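Local coordinates for probable FAD-dependent oxidoreductase PA4991 (Pseudomonas aeruginosa PAO1, PDB 5EZ7), which probably acts as an FAD-dependent oxidoreductase, binding one FAD per subunit, although its physiological substrate remains unknown, at residues 226-231 with 279-284; 255-260 with 269-274. All coordinates share one frame; numbering follows the deposited sequence.

Interaction 1 (226-231 with 279-284); sequences RRPLHM and DGVARD. With FAD (flavin-adenine dinucleotide), chain B.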
loop_
_atom_site.group_PDB
_atom_site.type_symbol
_atom_site.label_atom_id
_atom_site.label_comp_id
_atom_site.label_asym_id
_atom_site.label_seq_id
_atom_site.Cartn_x
_atom_site.Cartn_y
_atom_site.Cartn_z
ATOM N N ARG A 226 -10.923 -9.765 6.261
ATOM C CA ARG A 226 -11.076 -8.313 6.176
ATOM C C ARG A 226 -10.988 -7.774 7.602
ATOM O O ARG A 226 -11.761 -8.165 8.436
ATOM C CB ARG A 226 -12.432 -7.978 5.555
ATOM C CG ARG A 226 -12.519 -8.158 4.037
ATOM C CD ARG A 226 -13.860 -7.679 3.489
ATOM N NE ARG A 226 -14.344 -8.601 2.480
ATOM C CZ ARG A 226 -14.480 -8.362 1.180
ATOM N NH1 ARG A 226 -14.225 -7.176 0.671
ATOM N NH2 ARG A 226 -14.894 -9.340 0.372
ATOM N N ARG A 227 -10.006 -6.940 7.897
ATOM C CA ARG A 227 -9.869 -6.414 9.246
ATOM C C ARG A 227 -10.044 -4.929 9.159
ATOM O O ARG A 227 -9.150 -4.226 8.683
ATOM C CB ARG A 227 -8.535 -6.762 9.841
ATOM C CG ARG A 227 -8.466 -8.235 10.197
ATOM C CD ARG A 227 -7.019 -8.680 10.325
ATOM N NE ARG A 227 -6.380 -8.020 11.459
ATOM C CZ ARG A 227 -5.221 -7.356 11.455
ATOM N NH1 ARG A 227 -4.786 -6.801 12.590
ATOM N NH2 ARG A 227 -4.482 -7.240 10.372
ATOM N N PRO A 228 -11.215 -4.443 9.590
ATOM C CA PRO A 228 -11.482 -3.023 9.380
ATOM C C PRO A 228 -10.601 -2.088 10.258
ATOM O O PRO A 228 -10.050 -2.499 11.275
ATOM C CB PRO A 228 -12.970 -2.919 9.706
ATOM C CG PRO A 228 -13.162 -3.952 10.783
ATOM C CD PRO A 228 -12.244 -5.084 10.438
ATOM N N LEU A 229 -10.427 -0.868 9.782
ATOM C CA LEU A 229 -9.824 0.235 10.541
ATOM C C LEU A 229 -10.800 1.411 10.524
ATOM O O LEU A 229 -11.552 1.567 9.564
ATOM C CB LEU A 229 -8.498 0.654 9.893
ATOM C CG LEU A 229 -7.308 -0.270 10.184
ATOM C CD1 LEU A 229 -6.172 0.090 9.276
ATOM C CD2 LEU A 229 -6.820 -0.188 11.623
ATOM N N HIS A 230 -10.794 2.229 11.579
ATOM C CA HIS A 230 -11.494 3.555 11.622
ATOM C C HIS A 230 -10.479 4.682 11.822
ATOM O O HIS A 230 -10.207 5.108 12.953
ATOM C CB HIS A 230 -12.504 3.593 12.764
ATOM C CG HIS A 230 -13.559 4.650 12.622
ATOM N ND1 HIS A 230 -14.589 4.777 13.524
ATOM C CD2 HIS A 230 -13.779 5.587 11.673
ATOM C CE1 HIS A 230 -15.402 5.742 13.139
ATOM N NE2 HIS A 230 -14.937 6.247 12.012
ATOM N N MET A 231 -9.919 5.145 10.714
ATOM C CA MET A 231 -8.885 6.164 10.720
ATOM C C MET A 231 -9.520 7.530 10.903
ATOM O O MET A 231 -10.643 7.736 10.471
ATOM C CB MET A 231 -8.137 6.164 9.385
ATOM C CG MET A 231 -7.471 4.849 8.980
ATOM S SD MET A 231 -6.198 4.259 10.100
ATOM C CE MET A 231 -4.920 5.454 9.687
ATOM N N ASP A 279 -11.943 -1.032 19.023
ATOM C CA ASP A 279 -12.852 -0.115 19.727
ATOM C C ASP A 279 -13.118 1.134 18.898
ATOM O O ASP A 279 -14.228 1.618 18.887
ATOM C CB ASP A 279 -12.353 0.238 21.118
ATOM C CG ASP A 279 -12.209 -0.976 21.997
ATOM O OD1 ASP A 279 -13.166 -1.788 22.091
ATOM O OD2 ASP A 279 -11.119 -1.130 22.582
ATOM N N GLY A 280 -12.127 1.605 18.159
ATOM C CA GLY A 280 -12.376 2.643 17.174
ATOM C C GLY A 280 -13.396 2.242 16.129
ATOM O O GLY A 280 -14.302 3.017 15.791
ATOM N N VAL A 281 -13.255 1.028 15.620
ATOM C CA VAL A 281 -14.217 0.499 14.660
ATOM C C VAL A 281 -15.627 0.513 15.246
ATOM O O VAL A 281 -16.555 0.880 14.555
ATOM C CB VAL A 281 -13.819 -0.907 14.108
ATOM C CG1 VAL A 281 -14.936 -1.519 13.262
ATOM C CG2 VAL A 281 -12.555 -0.810 13.247
ATOM N N ALA A 282 -15.787 0.174 16.517
ATOM C CA ALA A 282 -17.133 0.111 17.103
ATOM C C ALA A 282 -17.762 1.506 17.363
ATOM O O ALA A 282 -18.977 1.632 17.399
ATOM C CB ALA A 282 -17.113 -0.715 18.385
ATOM N N ARG A 283 -16.946 2.531 17.560
ATOM C CA ARG A 283 -17.440 3.892 17.742
ATOM C C ARG A 283 -17.895 4.486 16.400
ATOM O O ARG A 283 -17.254 4.307 15.349
ATOM C CB ARG A 283 -16.348 4.803 18.337
ATOM C CG ARG A 283 -15.950 4.505 19.784
ATOM C CD ARG A 283 -14.983 5.560 20.344
ATOM N NE ARG A 283 -13.626 5.379 19.815
ATOM C CZ ARG A 283 -12.632 4.694 20.398
ATOM N NH1 ARG A 283 -12.775 4.097 21.591
ATOM N NH2 ARG A 283 -11.450 4.626 19.785
ATOM N N ASP A 284 -18.986 5.234 16.451
ATOM C CA ASP A 284 -19.445 6.004 15.302
ATOM C C ASP A 284 -18.528 7.218 15.070
ATOM O O ASP A 284 -17.600 7.483 15.841
ATOM C CB ASP A 284 -20.929 6.414 15.460
ATOM C CG ASP A 284 -21.201 7.184 16.772
ATOM O OD1 ASP A 284 -20.975 8.429 16.811
ATOM O OD2 ASP A 284 -21.605 6.518 17.776
HETATM P PA FAD B . -4.863 -2.472 -2.858
HETATM O O1A FAD B . -4.098 -1.207 -2.642
HETATM O O2A FAD B . -6.194 -2.685 -2.193
HETATM O O5B FAD B . -5.015 -2.643 -4.428
HETATM C C5B FAD B . -5.882 -3.596 -5.009
HETATM C C4B FAD B . -6.276 -3.029 -6.357
HETATM O O4B FAD B . -7.001 -4.026 -7.096
HETATM C C3B FAD B . -7.164 -1.791 -6.209
HETATM O O3B FAD B . -6.606 -0.674 -6.904
HETATM C C2B FAD B . -8.488 -2.239 -6.801
HETATM O O2B FAD B . -9.227 -1.214 -7.460
HETATM C C1B FAD B . -8.067 -3.366 -7.747
HETATM N N9A FAD B . -9.131 -4.346 -7.996
HETATM C C8A FAD B . -9.958 -4.880 -7.081
HETATM N N7A FAD B . -10.810 -5.734 -7.675
HETATM C C5A FAD B . -10.525 -5.759 -8.982
HETATM C C6A FAD B . -11.068 -6.455 -10.157
HETATM N N6A FAD B . -12.087 -7.310 -9.990
HETATM N N1A FAD B . -10.506 -6.225 -11.355
HETATM C C2A FAD B . -9.479 -5.366 -11.493
HETATM N N3A FAD B . -8.935 -4.688 -10.461
HETATM C C4A FAD B . -9.417 -4.843 -9.204
HETATM N N1 FAD B . 1.330 -0.745 5.241
HETATM C C2 FAD B . 2.552 -0.254 5.538
HETATM O O2 FAD B . 3.567 -0.909 5.202
HETATM N N3 FAD B . 2.720 0.915 6.180
HETATM C C4 FAD B . 1.694 1.665 6.573
HETATM O O4 FAD B . 1.874 2.752 7.158
HETATM C C4X FAD B . 0.334 1.198 6.285
HETATM N N5 FAD B . -0.744 1.913 6.660
HETATM C C5X FAD B . -1.986 1.481 6.379
HETATM C C6 FAD B . -3.070 2.258 6.769
HETATM C C7 FAD B . -4.361 1.853 6.498
HETATM C C7M FAD B . -5.514 2.717 6.913
HETATM C C8 FAD B . -4.590 0.586 5.758
HETATM C C8M FAD B . -5.980 0.094 5.418
HETATM C C9 FAD B . -3.509 -0.190 5.381
HETATM C C9A FAD B . -2.201 0.199 5.659
HETATM N N10 FAD B . -1.067 -0.572 5.276
HETATM C C10 FAD B . 0.213 -0.086 5.565
HETATM C "C1'" FAD B . -1.201 -1.821 4.545
HETATM C "C2'" FAD B . -1.217 -1.498 3.062
HETATM O "O2'" FAD B . -2.057 -0.371 2.777
HETATM C "C3'" FAD B . -1.651 -2.709 2.247
HETATM O "O3'" FAD B . -0.961 -3.872 2.747
HETATM C "C4'" FAD B . -1.320 -2.519 0.769
HETATM O "O4'" FAD B . -1.550 -1.175 0.344
HETATM C "C5'" FAD B . -2.153 -3.435 -0.107
HETATM O "O5'" FAD B . -1.693 -3.331 -1.461
HETATM P P FAD B . -2.484 -4.116 -2.607
HETATM O O1P FAD B . -2.009 -3.608 -3.943
HETATM O O2P FAD B . -2.376 -5.560 -2.272
HETATM O O3P FAD B . -4.013 -3.727 -2.318
#
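His230, on the strand containing 226-231, reaches the C-terminal end of the short helix 278-282 through its imidazole. With CG anti to the backbone N (chi1 -160°), the ring is carried to the helix, and ND1 donates a hydrogen bond of 2.9 Å to Gly280 O. The N-H points well at its acceptor (160°), and the oxygen lies in the ring plane, whereas the donor stands above the plane of the Gly280 carbonyl. Further along the same ring edge, CE1 is 3.2 Å from Arg283 O, just where the chain leaves the helix. Gly280 O also lies 3.6 Å from His230 CB.

Apolar packing flanks this polar join. The side chains of Pro228 and Val281 cross at about a right angle, with Pro228 CG 3.9 Å from Val281 CG1. Val281 CG2 rests instead against the strand backbone, 3.6 Å from Pro228 O.

Leu229 alternates to the other side of the strand, toward the cofactor, with CD1 3.6 Å from FAD C7M. Met231 also belongs to the flavin pocket. Its chain bends at chi2 and chi3, and SD as well as CG lies 3.6 Å from that same dimethylbenzene methyl.

Outside the two segments, Thr312 OG1 hydrogen-bonds His230 NE2, and Gln288 bridges both sides by bonding His230 O and Arg283 NE.

With ND1 donating to Gly280 O and NE2 hydrogen-bonded to Thr312 OG1, the buried ring is held at both nitrogens, which fixes its rotation, and the strand that presents Leu229 and Met231 to the flavin is thereby tied to the helix end.

Interaction 2 (255-260 with 269-274); sequences ITVTTH and WYLGGD
Val257 holds CG1 anti to its backbone N (chi1 -173°), and Trp269 holds CG anti to its carbonyl carbon, beside the backbone N, while chi2 of Trp269 (-15°) sets the plane of the indole. The methyl lies over one face of that indole, 4.2 Å from the centroid of the five-membered ring, in a CH-pi contact on the beta hairpin of strands 255-261 and 267-272. Leu271 shares this face of the sheet, pointing the same way as Val257 and packing with helix 285-299. Thr259 brings OG1 to the indole edge, 3.0 Å from Trp269 CD1; OG1 itself bonds Leu242 O, and Trp269 NE1 bonds Lys240 O.

Two antiparallel hydrogen-bonded pairs, Thr256 with Gly272 and Thr258 with Tyr270, join the backbones, the shortest bond running 2.8 Å from Tyr270 N to Thr258 O. Gly273 follows with a positive phi, and a CB here would clash with the backbone of Ile255 and Thr256.

On the opposite face Tyr270, which touches FAD, turns its ring edge toward the face of His260 in an offset edge-to-face pair (planes at 77°). Its OH bonds Lys48 O. Thr258 OG1 accepts from NE2 of the FAD-binding Gln50 and is hydrogen-bonded, 2.8 Å away, to His260 NE2.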
loop_
_atom_site.group_PDB
_atom_site.type_symbol
_atom_site.label_atom_id
_atom_site.label_comp_id
_atom_site.label_asym_id
_atom_site.label_seq_id
_atom_site.Cartn_x
_atom_site.Cartn_y
_atom_site.Cartn_z
ATOM N N ILE A 255 -1.527 5.625 19.299
ATOM C CA ILE A 255 -1.852 6.291 18.048
ATOM C C ILE A 255 -0.617 6.302 17.177
ATOM O O ILE A 255 0.509 6.284 17.699
ATOM C CB ILE A 255 -2.316 7.749 18.247
ATOM C CG1 ILE A 255 -1.189 8.637 18.809
ATOM C CG2 ILE A 255 -3.516 7.797 19.190
ATOM C CD1 ILE A 255 -1.432 10.129 18.623
ATOM N N THR A 256 -0.848 6.353 15.869
ATOM C CA THR A 256 0.205 6.487 14.842
ATOM C C THR A 256 -0.148 7.775 14.039
ATOM O O THR A 256 -1.215 7.851 13.433
ATOM C CB THR A 256 0.317 5.183 13.942
ATOM O OG1 THR A 256 0.885 4.109 14.702
ATOM C CG2 THR A 256 1.220 5.360 12.735
ATOM N N VAL A 257 0.730 8.780 14.083
ATOM C CA VAL A 257 0.512 10.017 13.345
ATOM C C VAL A 257 1.399 10.101 12.109
ATOM O O VAL A 257 2.602 9.938 12.195
ATOM C CB VAL A 257 0.794 11.281 14.185
ATOM C CG1 VAL A 257 0.392 12.552 13.427
ATOM C CG2 VAL A 257 0.040 11.235 15.496
ATOM N N THR A 258 0.784 10.418 10.980
ATOM C CA THR A 258 1.506 10.908 9.798
ATOM C C THR A 258 0.917 12.244 9.347
ATOM O O THR A 258 -0.274 12.504 9.541
ATOM C CB THR A 258 1.467 9.852 8.679
ATOM O OG1 THR A 258 0.113 9.367 8.492
ATOM C CG2 THR A 258 2.350 8.674 9.090
ATOM N N THR A 259 1.760 13.126 8.817
ATOM C CA THR A 259 1.325 14.451 8.328
ATOM C C THR A 259 1.319 14.500 6.793
ATOM O O THR A 259 2.303 14.143 6.160
ATOM C CB THR A 259 2.210 15.576 8.893
ATOM O OG1 THR A 259 2.156 15.495 10.307
ATOM C CG2 THR A 259 1.707 17.000 8.435
ATOM N N HIS A 260 0.221 15.002 6.228
ATOM C CA HIS A 260 0.018 15.067 4.784
ATOM C C HIS A 260 -0.328 16.499 4.296
ATOM O O HIS A 260 -1.413 16.978 4.554
ATOM C CB HIS A 260 -1.046 14.050 4.401
ATOM C CG HIS A 260 -0.762 12.674 4.949
ATOM N ND1 HIS A 260 -0.062 11.709 4.242
ATOM C CD2 HIS A 260 -1.030 12.128 6.158
ATOM C CE1 HIS A 260 0.077 10.631 4.989
ATOM N NE2 HIS A 260 -0.496 10.855 6.157
ATOM N N TRP A 269 -3.254 15.731 9.647
ATOM C CA TRP A 269 -2.733 14.677 10.502
ATOM C C TRP A 269 -3.655 13.488 10.355
ATOM O O TRP A 269 -4.841 13.587 10.644
ATOM C CB TRP A 269 -2.744 15.080 11.992
ATOM C CG TRP A 269 -1.600 15.896 12.471
ATOM C CD1 TRP A 269 -0.406 16.101 11.843
ATOM C CD2 TRP A 269 -1.514 16.575 13.732
ATOM N NE1 TRP A 269 0.410 16.880 12.624
ATOM C CE2 TRP A 269 -0.249 17.185 13.791
ATOM C CE3 TRP A 269 -2.398 16.735 14.820
ATOM C CZ2 TRP A 269 0.167 17.953 14.905
ATOM C CZ3 TRP A 269 -1.987 17.499 15.925
ATOM C CH2 TRP A 269 -0.716 18.090 15.954
ATOM N N TYR A 270 -3.082 12.368 9.974
ATOM C CA TYR A 270 -3.783 11.130 9.739
ATOM C C TYR A 270 -3.456 10.200 10.904
ATOM O O TYR A 270 -2.272 9.931 11.168
ATOM C CB TYR A 270 -3.277 10.574 8.409
ATOM C CG TYR A 270 -4.052 9.454 7.789
ATOM C CD1 TYR A 270 -5.412 9.314 7.967
ATOM C CD2 TYR A 270 -3.411 8.545 6.942
ATOM C CE1 TYR A 270 -6.114 8.264 7.361
ATOM C CE2 TYR A 270 -4.100 7.507 6.343
ATOM C CZ TYR A 270 -5.457 7.363 6.557
ATOM O OH TYR A 270 -6.155 6.327 5.954
ATOM N N LEU A 271 -4.492 9.729 11.598
ATOM C CA LEU A 271 -4.320 8.960 12.799
ATOM C C LEU A 271 -4.742 7.515 12.653
ATOM O O LEU A 271 -5.934 7.230 12.515
ATOM C CB LEU A 271 -5.126 9.567 13.955
ATOM C CG LEU A 271 -5.138 11.073 14.239
ATOM C CD1 LEU A 271 -5.981 11.325 15.485
ATOM C CD2 LEU A 271 -3.755 11.660 14.455
ATOM N N GLY A 272 -3.767 6.615 12.781
ATOM C CA GLY A 272 -3.999 5.165 12.928
ATOM C C GLY A 272 -3.554 4.677 14.281
ATOM O O GLY A 272 -3.597 5.437 15.274
ATOM N N GLY A 273 -3.094 3.428 14.327
ATOM C CA GLY A 273 -2.804 2.753 15.575
ATOM C C GLY A 273 -4.024 2.128 16.263
ATOM O O GLY A 273 -5.010 1.766 15.609
ATOM N N ASP A 274 -3.947 2.006 17.578
ATOM C CA ASP A 274 -4.946 1.293 18.363
ATOM C C ASP A 274 -6.268 2.075 18.458
ATOM O O ASP A 274 -7.334 1.488 18.669
ATOM C CB ASP A 274 -4.405 1.010 19.787
ATOM C CG ASP A 274 -5.373 0.146 20.646
ATOM O OD1 ASP A 274 -5.401 -1.095 20.473
ATOM O OD2 ASP A 274 -6.108 0.721 21.497
#

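From the N terminus, the chain first lays down strand 224-236, which carries 226-231, and then leaves it for the hairpin. There 255-260 and 269-274 pair across eight intervening residues, closing the short loop of interaction 2. The chain next enters helix 278-282 and the turn after it, where 279-284 returns to 226-231 and interaction 1 closes the longer loop. The shorter loop therefore lies wholly within the longer one. In the mixed sheet, strand 267-272 sits between 255-261 and 224-236, so the two interactions meet directly: Met231 CE lies 3.4 Å from Gly272 CA. Together they tie the hairpin and the helix end to strand 224-236 of one sheet, beside the flavin.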